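Local coordinates for protein with a SET domain within carboxy region (PDB 4LDG), which probably acts as a histone H4 lysine methyltransferase through its SET domain, which forms much of this carboxy-terminal fragment, at residues 110-118 with 157-165; 221-232 with 251-262. All blocks are in the same frame, centred on the assembly; numbering follows the deposited sequence.

Contact 1: residues 110-118 with 157-165; sequences KVIHLPIYN and LIRKDDFVL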
loop_
_atom_site.group_PDB
_atom_site.type_symbol
_atom_site.label_atom_id
_atom_site.label_comp_id
_atom_site.label_asym_id
_atom_site.label_seq_id
_atom_site.Cartn_x
_atom_site.Cartn_y
_atom_site.Cartn_z
ATOM N N LYS A 110 12.826 -7.611 1.485
ATOM C CA LYS A 110 11.819 -6.748 0.845
ATOM C C LYS A 110 11.345 -5.639 1.795
ATOM O O LYS A 110 10.150 -5.496 2.079
ATOM C CB LYS A 110 10.643 -7.581 0.313
ATOM C CG LYS A 110 11.045 -8.788 -0.541
ATOM C CD LYS A 110 10.934 -8.546 -2.045
ATOM C CE LYS A 110 10.439 -9.792 -2.792
ATOM N NZ LYS A 110 9.010 -10.115 -2.462
ATOM N N VAL A 111 12.309 -4.886 2.318
ATOM C CA VAL A 111 12.039 -3.767 3.187
ATOM C C VAL A 111 12.740 -2.562 2.658
ATOM O O VAL A 111 13.772 -2.667 1.989
ATOM C CB VAL A 111 12.515 -3.970 4.638
ATOM C CG1 VAL A 111 11.656 -5.004 5.331
ATOM C CG2 VAL A 111 13.982 -4.378 4.691
ATOM N N ILE A 112 12.178 -1.413 2.989
ATOM C CA ILE A 112 12.791 -0.146 2.703
ATOM C C ILE A 112 13.742 0.107 3.871
ATOM O O ILE A 112 13.304 0.392 4.984
ATOM C CB ILE A 112 11.770 0.976 2.553
ATOM C CG1 ILE A 112 10.810 0.656 1.429
ATOM C CG2 ILE A 112 12.477 2.292 2.224
ATOM C CD1 ILE A 112 9.764 1.758 1.239
ATOM N N HIS A 113 15.037 -0.034 3.582
ATOM C CA HIS A 113 16.093 -0.020 4.583
ATOM C C HIS A 113 16.538 1.392 4.938
ATOM O O HIS A 113 16.851 1.645 6.094
ATOM C CB HIS A 113 17.278 -0.831 4.046
ATOM C CG HIS A 113 18.502 -0.764 4.891
ATOM N ND1 HIS A 113 18.574 -1.337 6.144
ATOM C CD2 HIS A 113 19.717 -0.221 4.654
ATOM C CE1 HIS A 113 19.770 -1.125 6.653
ATOM N NE2 HIS A 113 20.480 -0.447 5.772
ATOM N N LEU A 114 16.595 2.301 3.951
ATOM C CA LEU A 114 17.014 3.685 4.206
ATOM C C LEU A 114 15.819 4.632 4.189
ATOM O O LEU A 114 14.884 4.407 3.459
ATOM C CB LEU A 114 18.003 4.160 3.144
ATOM C CG LEU A 114 19.395 3.533 3.088
ATOM C CD1 LEU A 114 20.151 4.029 1.855
ATOM C CD2 LEU A 114 20.175 3.848 4.360
ATOM N N PRO A 115 15.862 5.718 4.978
ATOM C CA PRO A 115 14.855 6.769 4.829
ATOM C C PRO A 115 14.871 7.292 3.416
ATOM O O PRO A 115 15.921 7.291 2.788
ATOM C CB PRO A 115 15.351 7.872 5.771
ATOM C CG PRO A 115 16.228 7.188 6.756
ATOM C CD PRO A 115 16.871 6.060 6.000
ATOM N N ILE A 116 13.720 7.735 2.916
ATOM C CA ILE A 116 13.650 8.365 1.628
ATOM C C ILE A 116 12.973 9.740 1.619
ATOM O O ILE A 116 12.803 10.336 0.557
ATOM C CB ILE A 116 12.976 7.430 0.596
ATOM C CG1 ILE A 116 11.483 7.290 0.854
ATOM C CG2 ILE A 116 13.663 6.065 0.580
ATOM C CD1 ILE A 116 10.804 6.479 -0.225
ATOM N N TYR A 117 12.608 10.270 2.780
ATOM C CA TYR A 117 11.978 11.588 2.811
ATOM C C TYR A 117 13.006 12.658 2.438
ATOM O O TYR A 117 12.639 13.767 2.086
ATOM C CB TYR A 117 11.341 11.901 4.185
ATOM C CG TYR A 117 12.276 11.833 5.376
ATOM C CD1 TYR A 117 12.377 10.662 6.129
ATOM C CD2 TYR A 117 13.048 12.934 5.760
ATOM C CE1 TYR A 117 13.225 10.573 7.230
ATOM C CE2 TYR A 117 13.896 12.867 6.870
ATOM C CZ TYR A 117 13.979 11.674 7.602
ATOM O OH TYR A 117 14.821 11.558 8.700
ATOM N N ASN A 118 14.289 12.309 2.505
ATOM C CA ASN A 118 15.358 13.214 2.102
ATOM C C ASN A 118 15.726 13.129 0.611
ATOM O O ASN A 118 16.562 13.885 0.136
ATOM C CB ASN A 118 16.595 12.960 2.972
ATOM C CG ASN A 118 17.021 11.496 2.981
ATOM O OD1 ASN A 118 16.203 10.596 3.145
ATOM N ND2 ASN A 118 18.288 11.255 2.793
ATOM N N LEU A 157 7.980 0.179 12.515
ATOM C CA LEU A 157 8.127 1.587 12.127
ATOM C C LEU A 157 7.901 1.792 10.632
ATOM O O LEU A 157 8.470 1.092 9.801
ATOM C CB LEU A 157 9.526 2.093 12.477
ATOM C CG LEU A 157 9.870 3.569 12.211
ATOM C CD1 LEU A 157 8.907 4.558 12.869
ATOM C CD2 LEU A 157 11.283 3.823 12.727
ATOM N N ILE A 158 7.037 2.739 10.301
ATOM C CA ILE A 158 6.897 3.214 8.937
ATOM C C ILE A 158 7.407 4.652 8.947
ATOM O O ILE A 158 6.784 5.539 9.512
ATOM C CB ILE A 158 5.443 3.125 8.425
ATOM C CG1 ILE A 158 4.984 1.666 8.428
ATOM C CG2 ILE A 158 5.367 3.676 7.016
ATOM C CD1 ILE A 158 3.496 1.424 8.224
ATOM N N ARG A 159 8.554 4.869 8.325
ATOM C CA ARG A 159 9.107 6.201 8.249
ATOM C C ARG A 159 8.305 7.070 7.296
ATOM O O ARG A 159 7.659 6.564 6.367
ATOM C CB ARG A 159 10.556 6.149 7.773
ATOM C CG ARG A 159 11.483 5.383 8.694
ATOM C CD ARG A 159 12.892 5.885 8.525
ATOM N NE ARG A 159 13.881 4.933 9.009
ATOM C CZ ARG A 159 14.285 3.843 8.355
ATOM N NH1 ARG A 159 15.213 3.073 8.902
ATOM N NH2 ARG A 159 13.774 3.508 7.176
ATOM N N LYS A 160 8.368 8.371 7.544
ATOM C CA LYS A 160 7.796 9.377 6.684
ATOM C C LYS A 160 8.208 9.174 5.226
ATOM O O LYS A 160 9.403 8.996 4.935
ATOM C CB LYS A 160 8.285 10.751 7.139
ATOM C CG LYS A 160 7.746 11.939 6.351
ATOM C CD LYS A 160 8.375 13.233 6.880
ATOM C CE LYS A 160 7.605 14.466 6.433
ATOM N NZ LYS A 160 7.453 14.483 4.950
ATOM N N ASP A 161 7.215 9.212 4.332
ATOM C CA ASP A 161 7.396 9.047 2.893
ATOM C C ASP A 161 7.636 7.620 2.387
ATOM O O ASP A 161 7.704 7.420 1.164
ATOM C CB ASP A 161 8.476 9.998 2.329
ATOM C CG ASP A 161 7.996 11.427 2.236
ATOM O OD1 ASP A 161 6.788 11.638 2.009
ATOM O OD2 ASP A 161 8.822 12.356 2.398
ATOM N N ASP A 162 7.749 6.644 3.291
ATOM C CA ASP A 162 7.815 5.254 2.861
ATOM C C ASP A 162 6.600 4.944 2.010
ATOM O O ASP A 162 5.519 5.559 2.181
ATOM C CB ASP A 162 7.841 4.264 4.025
ATOM C CG ASP A 162 9.213 4.133 4.680
ATOM O OD1 ASP A 162 10.206 4.797 4.245
ATOM O OD2 ASP A 162 9.298 3.337 5.652
ATOM N N PHE A 163 6.820 4.045 1.052
ATOM C CA PHE A 163 5.757 3.317 0.355
ATOM C C PHE A 163 5.042 2.488 1.404
ATOM O O PHE A 163 5.688 1.705 2.103
ATOM C CB PHE A 163 6.340 2.412 -0.733
ATOM C CG PHE A 163 5.303 1.769 -1.622
ATOM C CD1 PHE A 163 4.859 2.414 -2.764
ATOM C CD2 PHE A 163 4.787 0.508 -1.322
ATOM C CE1 PHE A 163 3.889 1.835 -3.581
ATOM C CE2 PHE A 163 3.818 -0.088 -2.126
ATOM C CZ PHE A 163 3.352 0.585 -3.248
ATOM N N VAL A 164 3.714 2.624 1.522
ATOM C CA VAL A 164 2.987 1.790 2.499
ATOM C C VAL A 164 2.377 0.550 1.834
ATOM O O VAL A 164 2.790 -0.592 2.095
ATOM C CB VAL A 164 1.984 2.650 3.285
ATOM C CG1 VAL A 164 1.177 1.825 4.276
ATOM C CG2 VAL A 164 2.733 3.750 4.030
ATOM N N LEU A 165 1.422 0.771 0.938
ATOM C CA LEU A 165 0.697 -0.328 0.293
ATOM C C LEU A 165 0.136 0.193 -0.992
ATOM O O LEU A 165 -0.164 1.403 -1.101
ATOM C CB LEU A 165 -0.504 -0.756 1.144
ATOM C CG LEU A 165 -0.299 -1.509 2.453
ATOM C CD1 LEU A 165 -1.613 -1.520 3.231
ATOM C CD2 LEU A 165 0.204 -2.930 2.226
HETATM O O HOH W 1 12.512 4.281 4.967
HETATM O O HOH W 2 11.292 7.198 4.541
HETATM O O HOH W 3 9.920 14.579 1.591
#

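Contact 2: residues 221-232 with 251-262; sequences INHSRKNPNIIT and IICGEELLFDYG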
loop_
_atom_site.group_PDB
_atom_site.type_symbol
_atom_site.label_atom_id
_atom_site.label_comp_id
_atom_site.label_asym_id
_atom_site.label_seq_id
_atom_site.Cartn_x
_atom_site.Cartn_y
_atom_site.Cartn_z
ATOM N N ILE A 221 -8.307 -0.019 5.129
ATOM C CA ILE A 221 -7.894 1.085 5.953
ATOM C C ILE A 221 -9.077 1.991 6.312
ATOM O O ILE A 221 -9.829 2.464 5.440
ATOM C CB ILE A 221 -6.736 1.837 5.276
ATOM C CG1 ILE A 221 -5.485 0.939 5.285
ATOM C CG2 ILE A 221 -6.445 3.122 5.994
ATOM C CD1 ILE A 221 -4.429 1.329 4.302
ATOM N N ASN A 222 -9.242 2.235 7.604
ATOM C CA ASN A 222 -10.307 3.116 8.071
ATOM C C ASN A 222 -10.079 4.584 7.772
ATOM O O ASN A 222 -8.971 5.026 7.415
ATOM C CB ASN A 222 -10.533 2.932 9.577
ATOM C CG ASN A 222 -11.061 1.558 9.900
ATOM O OD1 ASN A 222 -11.937 1.037 9.226
ATOM N ND2 ASN A 222 -10.482 0.941 10.890
ATOM N N HIS A 223 -11.155 5.333 7.937
ATOM C CA HIS A 223 -11.217 6.706 7.533
ATOM C C HIS A 223 -11.030 7.652 8.699
ATOM O O HIS A 223 -11.554 7.409 9.771
ATOM C CB HIS A 223 -12.583 6.980 6.921
ATOM C CG HIS A 223 -12.868 8.432 6.736
ATOM N ND1 HIS A 223 -12.273 9.171 5.744
ATOM C CD2 HIS A 223 -13.656 9.289 7.430
ATOM C CE1 HIS A 223 -12.693 10.421 5.813
ATOM N NE2 HIS A 223 -13.532 10.518 6.831
ATOM N N SER A 224 -10.276 8.726 8.470
ATOM C CA SER A 224 -10.218 9.849 9.389
ATOM C C SER A 224 -9.838 11.171 8.706
ATOM O O SER A 224 -8.793 11.277 8.045
ATOM C CB SER A 224 -9.246 9.578 10.518
ATOM O OG SER A 224 -9.059 10.799 11.217
ATOM N N ARG A 225 -10.681 12.183 8.873
ATOM C CA ARG A 225 -10.348 13.531 8.390
ATOM C C ARG A 225 -9.454 14.310 9.358
ATOM O O ARG A 225 -8.671 15.153 8.944
ATOM C CB ARG A 225 -11.596 14.365 8.082
ATOM C CG ARG A 225 -11.241 15.665 7.348
ATOM C CD ARG A 225 -12.412 16.270 6.592
ATOM N NE ARG A 225 -13.208 17.155 7.446
ATOM C CZ ARG A 225 -13.188 18.490 7.412
ATOM N NH1 ARG A 225 -12.417 19.143 6.545
ATOM N NH2 ARG A 225 -13.954 19.183 8.253
ATOM N N LYS A 226 -9.583 14.030 10.642
ATOM C CA LYS A 226 -8.850 14.767 11.643
ATOM C C LYS A 226 -7.463 14.202 11.845
ATOM O O LYS A 226 -6.539 14.943 12.114
ATOM C CB LYS A 226 -9.615 14.756 12.982
ATOM C CG LYS A 226 -8.888 15.497 14.093
ATOM C CD LYS A 226 -9.741 15.718 15.336
ATOM C CE LYS A 226 -9.014 16.637 16.320
ATOM N NZ LYS A 226 -9.882 16.990 17.476
ATOM N N ASN A 227 -7.308 12.888 11.755
ATOM C CA ASN A 227 -6.020 12.287 12.121
ATOM C C ASN A 227 -5.435 11.302 11.119
ATOM O O ASN A 227 -4.867 10.277 11.518
ATOM C CB ASN A 227 -6.181 11.599 13.470
ATOM C CG ASN A 227 -6.552 12.563 14.550
ATOM O OD1 ASN A 227 -5.807 13.514 14.810
ATOM N ND2 ASN A 227 -7.712 12.348 15.183
ATOM N N PRO A 228 -5.530 11.609 9.817
ATOM C CA PRO A 228 -4.970 10.638 8.875
ATOM C C PRO A 228 -3.474 10.596 9.001
ATOM O O PRO A 228 -2.849 11.612 9.377
ATOM C CB PRO A 228 -5.375 11.183 7.515
ATOM C CG PRO A 228 -5.489 12.648 7.724
ATOM C CD PRO A 228 -5.898 12.871 9.151
ATOM N N ASN A 229 -2.897 9.436 8.709
ATOM C CA ASN A 229 -1.440 9.358 8.711
ATOM C C ASN A 229 -0.827 8.868 7.418
ATOM O O ASN A 229 0.384 8.724 7.360
ATOM C CB ASN A 229 -0.941 8.556 9.893
ATOM C CG ASN A 229 -1.507 7.166 9.942
ATOM O OD1 ASN A 229 -2.040 6.644 8.970
ATOM N ND2 ASN A 229 -1.362 6.540 11.099
ATOM N N ILE A 230 -1.670 8.633 6.398
ATOM C CA ILE A 230 -1.217 8.328 5.058
ATOM C C ILE A 230 -1.991 9.149 4.039
ATOM O O ILE A 230 -3.042 9.682 4.348
ATOM C CB ILE A 230 -1.353 6.859 4.728
ATOM C CG1 ILE A 230 -2.817 6.427 4.728
ATOM C CG2 ILE A 230 -0.579 6.020 5.727
ATOM C CD1 ILE A 230 -2.972 4.949 4.426
ATOM N N ILE A 231 -1.407 9.281 2.853
ATOM C CA ILE A 231 -2.001 9.952 1.710
ATOM C C ILE A 231 -1.771 9.109 0.453
ATOM O O ILE A 231 -0.946 8.213 0.449
ATOM C CB ILE A 231 -1.375 11.330 1.455
ATOM C CG1 ILE A 231 0.136 11.233 1.268
ATOM C CG2 ILE A 231 -1.685 12.271 2.603
ATOM C CD1 ILE A 231 0.762 12.555 0.815
ATOM N N THR A 232 -2.465 9.432 -0.623
ATOM C CA THR A 232 -2.320 8.675 -1.862
ATOM C C THR A 232 -1.462 9.390 -2.898
ATOM O O THR A 232 -1.270 10.604 -2.866
ATOM C CB THR A 232 -3.685 8.350 -2.476
ATOM O OG1 THR A 232 -4.479 9.532 -2.485
ATOM C CG2 THR A 232 -4.385 7.278 -1.667
ATOM N N ILE A 251 5.081 6.576 11.384
ATOM C CA ILE A 251 3.995 5.840 11.990
ATOM C C ILE A 251 4.666 4.758 12.854
ATOM O O ILE A 251 5.444 3.949 12.331
ATOM C CB ILE A 251 3.123 5.174 10.912
ATOM C CG1 ILE A 251 2.516 6.224 9.984
ATOM C CG2 ILE A 251 2.013 4.341 11.518
ATOM C CD1 ILE A 251 1.728 5.620 8.847
ATOM N N ILE A 252 4.395 4.755 14.164
ATOM C CA ILE A 252 5.043 3.780 15.024
ATOM C C ILE A 252 4.337 2.444 14.986
ATOM O O ILE A 252 3.179 2.321 14.560
ATOM C CB ILE A 252 5.243 4.241 16.489
ATOM C CG1 ILE A 252 3.914 4.343 17.226
ATOM C CG2 ILE A 252 6.024 5.553 16.522
ATOM C CD1 ILE A 252 4.067 4.676 18.689
ATOM N N CYS A 253 5.105 1.445 15.387
ATOM C CA CYS A 253 4.667 0.081 15.526
ATOM C C CYS A 253 3.405 0.014 16.390
ATOM O O CYS A 253 3.345 0.645 17.443
ATOM C CB CYS A 253 5.809 -0.714 16.174
ATOM S SG CYS A 253 5.432 -2.436 16.517
ATOM N N GLY A 254 2.400 -0.731 15.925
ATOM C CA GLY A 254 1.120 -0.847 16.617
ATOM C C GLY A 254 0.070 0.204 16.245
ATOM O O GLY A 254 -1.118 0.016 16.456
ATOM N N GLU A 255 0.504 1.312 15.681
ATOM C CA GLU A 255 -0.395 2.413 15.386
ATOM C C GLU A 255 -1.262 2.108 14.155
ATOM O O GLU A 255 -0.818 1.511 13.170
ATOM C CB GLU A 255 0.453 3.666 15.202
ATOM C CG GLU A 255 -0.203 4.887 14.603
ATOM C CD GLU A 255 0.704 6.110 14.743
ATOM O OE1 GLU A 255 1.949 5.964 14.906
ATOM O OE2 GLU A 255 0.169 7.232 14.701
ATOM N N GLU A 256 -2.516 2.522 14.225
ATOM C CA GLU A 256 -3.480 2.245 13.171
ATOM C C GLU A 256 -3.144 3.093 11.968
ATOM O O GLU A 256 -2.750 4.225 12.137
ATOM C CB GLU A 256 -4.910 2.541 13.637
ATOM C CG GLU A 256 -5.968 2.202 12.574
ATOM C CD GLU A 256 -7.428 2.373 13.010
ATOM O OE1 GLU A 256 -7.681 2.829 14.142
ATOM O OE2 GLU A 256 -8.334 2.045 12.207
ATOM N N LEU A 257 -3.315 2.550 10.758
ATOM C CA LEU A 257 -3.208 3.364 9.559
ATOM C C LEU A 257 -4.556 4.019 9.322
ATOM O O LEU A 257 -5.606 3.369 9.377
ATOM C CB LEU A 257 -2.836 2.532 8.348
ATOM C CG LEU A 257 -1.586 1.661 8.446
ATOM C CD1 LEU A 257 -1.242 1.085 7.084
ATOM C CD2 LEU A 257 -0.426 2.451 9.000
ATOM N N LEU A 258 -4.516 5.313 9.050
ATOM C CA LEU A 258 -5.722 6.093 8.795
ATOM C C LEU A 258 -5.543 6.992 7.575
ATOM O O LEU A 258 -4.483 7.539 7.353
ATOM C CB LEU A 258 -6.105 6.920 10.028
ATOM C CG LEU A 258 -6.511 6.108 11.271
ATOM C CD1 LEU A 258 -6.606 6.959 12.540
ATOM C CD2 LEU A 258 -7.832 5.395 11.005
ATOM N N PHE A 259 -6.621 7.128 6.815
ATOM C CA PHE A 259 -6.639 7.826 5.575
ATOM C C PHE A 259 -7.895 8.693 5.504
ATOM O O PHE A 259 -8.984 8.254 5.874
ATOM C CB PHE A 259 -6.652 6.799 4.433
ATOM C CG PHE A 259 -6.719 7.413 3.086
ATOM C CD1 PHE A 259 -5.710 8.253 2.648
ATOM C CD2 PHE A 259 -7.795 7.179 2.256
ATOM C CE1 PHE A 259 -5.794 8.862 1.390
ATOM C CE2 PHE A 259 -7.870 7.761 1.004
ATOM C CZ PHE A 259 -6.862 8.592 0.561
ATOM N N ASP A 260 -7.743 9.916 5.005
ATOM C CA ASP A 260 -8.874 10.788 4.755
ATOM C C ASP A 260 -9.406 10.484 3.374
ATOM O O ASP A 260 -8.837 10.920 2.386
ATOM C CB ASP A 260 -8.447 12.248 4.827
ATOM C CG ASP A 260 -9.597 13.207 4.545
ATOM O OD1 ASP A 260 -10.705 12.733 4.258
ATOM O OD2 ASP A 260 -9.396 14.436 4.613
ATOM N N TYR A 261 -10.480 9.711 3.295
ATOM C CA TYR A 261 -11.093 9.380 2.020
ATOM C C TYR A 261 -11.892 10.504 1.375
ATOM O O TYR A 261 -12.486 10.281 0.329
ATOM C CB TYR A 261 -12.006 8.187 2.155
ATOM C CG TYR A 261 -11.338 6.842 2.392
ATOM C CD1 TYR A 261 -11.126 5.954 1.345
ATOM C CD2 TYR A 261 -10.968 6.436 3.664
ATOM C CE1 TYR A 261 -10.553 4.704 1.559
ATOM C CE2 TYR A 261 -10.408 5.199 3.876
ATOM C CZ TYR A 261 -10.202 4.326 2.809
ATOM O OH TYR A 261 -9.617 3.092 3.003
ATOM N N GLY A 262 -11.916 11.702 1.958
ATOM C CA GLY A 262 -12.746 12.787 1.424
ATOM C C GLY A 262 -12.050 13.817 0.547
ATOM O O GLY A 262 -12.677 14.762 0.071
HETATM O O HOH W 4 -7.126 1.038 9.678
HETATM O O HOH W 5 -5.158 11.311 3.939
#

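Contact 1: residues 110-118 with 157-165
A type II beta turn, Arg-159 to Asp-162, docks here against the loop Leu-114 to Tyr-117, with Arg-159 reaching over to Pro-115 and three waters bridging the two segments. Extended from CG to NE, the Arg-159 side chain crosses Pro-115 at a slant, and Pro-115 CD sits 4.1 Å above the plane of the guanidinium group, near its centre. In that same plane, at the edge, Arg-159 NH2 donates to a water 2.7 Å away that also bonds Leu-114 O and Asp-162 OD1. A second water accepts from Ile-116 N at 3.0 Å and links it to Lys-160 O and again to Asp-162 OD1. One carboxylate oxygen therefore ties both waters to the turn, while its twin, Asp-162 OD2, receives a weak bond from Arg-159 N. The turn closes with Asp-162 N bonded to Arg-159 O and runs straight into strand 163-166 of the SET domain, where strand 111-112 and the loop after it meet the beginning of an outer strand of the three-stranded sheet. From strand 111-112 comes an apolar contact: Ile-112 CD1 lies 4.0 Å from Phe-163 CB, the two side chains roughly perpendicular. Ile-116 CD1 makes a van der Waals contact with Asp-161 O at 3.5 Å; this carbonyl takes its hydrogen bond from the hydroxyl of Tyr-128 in helix 121-134. With CG lodged between the backbone N and the carbonyl carbon (chi1 57°), the Tyr-117 ring turns an edge to Lys-160 O, 3.6 Å from Tyr-117 CD1. Asp-161 OD2 approaches Tyr-117 CB, shares a third water with Tyr-117 O and forms a salt bridge with Lys-160 NZ at 3.6 Å, an ion pair at the more exposed end of the seam.

Contact 2: residues 221-232 with 251-262
Ile-251 runs across Asn-229, its CD1 3.7 Å from Asn-229 CG and also against Ile-230 CG2. After the type II turn Ile-252 to Glu-255, Glu-256 extends fully and its OE2 takes a nearly straight bond from Asn-222 ND2 (2.8 Å, 171°), the carboxylate and amide planes standing almost perpendicular. The buried Asn-229 amide then clasps the backbone on both sides of Leu-257: ND2 donates to Glu-256 O, and OD1 receives a straight N-H from Leu-258 N (2.8 Å, 179°) that comes from above the amide plane. CG of Asn-229, held between the backbone N and the carbonyl carbon (chi1 57°), lays the amide along that backbone. Leu-258 O accepts in its turn from both Asn-229 N and Ile-230 N. Here the Asn-His-Ser sequence meets the Glu-Leu-Leu-Phe-Asp-Tyr sequence, the pairing that in SET domains builds the pseudoknot and, in relatives, borders the cofactor and lysine sites. Phe-259 forms a parallel bridge with His-223: its N donates to Asn-222 O, and its O takes Ser-224 N at 2.9 Å. Phe-259 CB packs against Ile-221 CG2 and Ile-230 CG1, while its CZ lies 3.6 Å from Thr-232 CG2. Asp-260 makes an Asx turn, OD1 accepting from Gly-262 N. Tyr-261 N donates to His-223 ND1 at 3.1 Å, exactly in the imidazole plane. One face of the Tyr-261 ring is covered by Phe-259 CD2, 3.4 Å above its centre, and its hydroxyl donates a short bond, Tyr-261 OH to Ile-221 O at 2.5 Å.

In the fold
Contact 1 sets strand 111-112 and the loop after it against the turn that leads into strand 163-166; contact 2 joins two segments of the SET domain. Both reach the three-stranded sheet, at its outermost strands 163-166 and 230-237 respectively. Their centres lie about 16 Å apart, yet they touch: Ile-158 O is probably hydrogen-bonded to Ile-251 N, and Val-164 packs on Leu-257. Each interface mixes buried and exposed residues, but contact 2 buries about twice the surface. Direct backbone and side-chain hydrogen bonds, a buried asparagine among them, hold it together. In contact 1 no direct hydrogen bond spans the segments, and bridging waters carry the polar link.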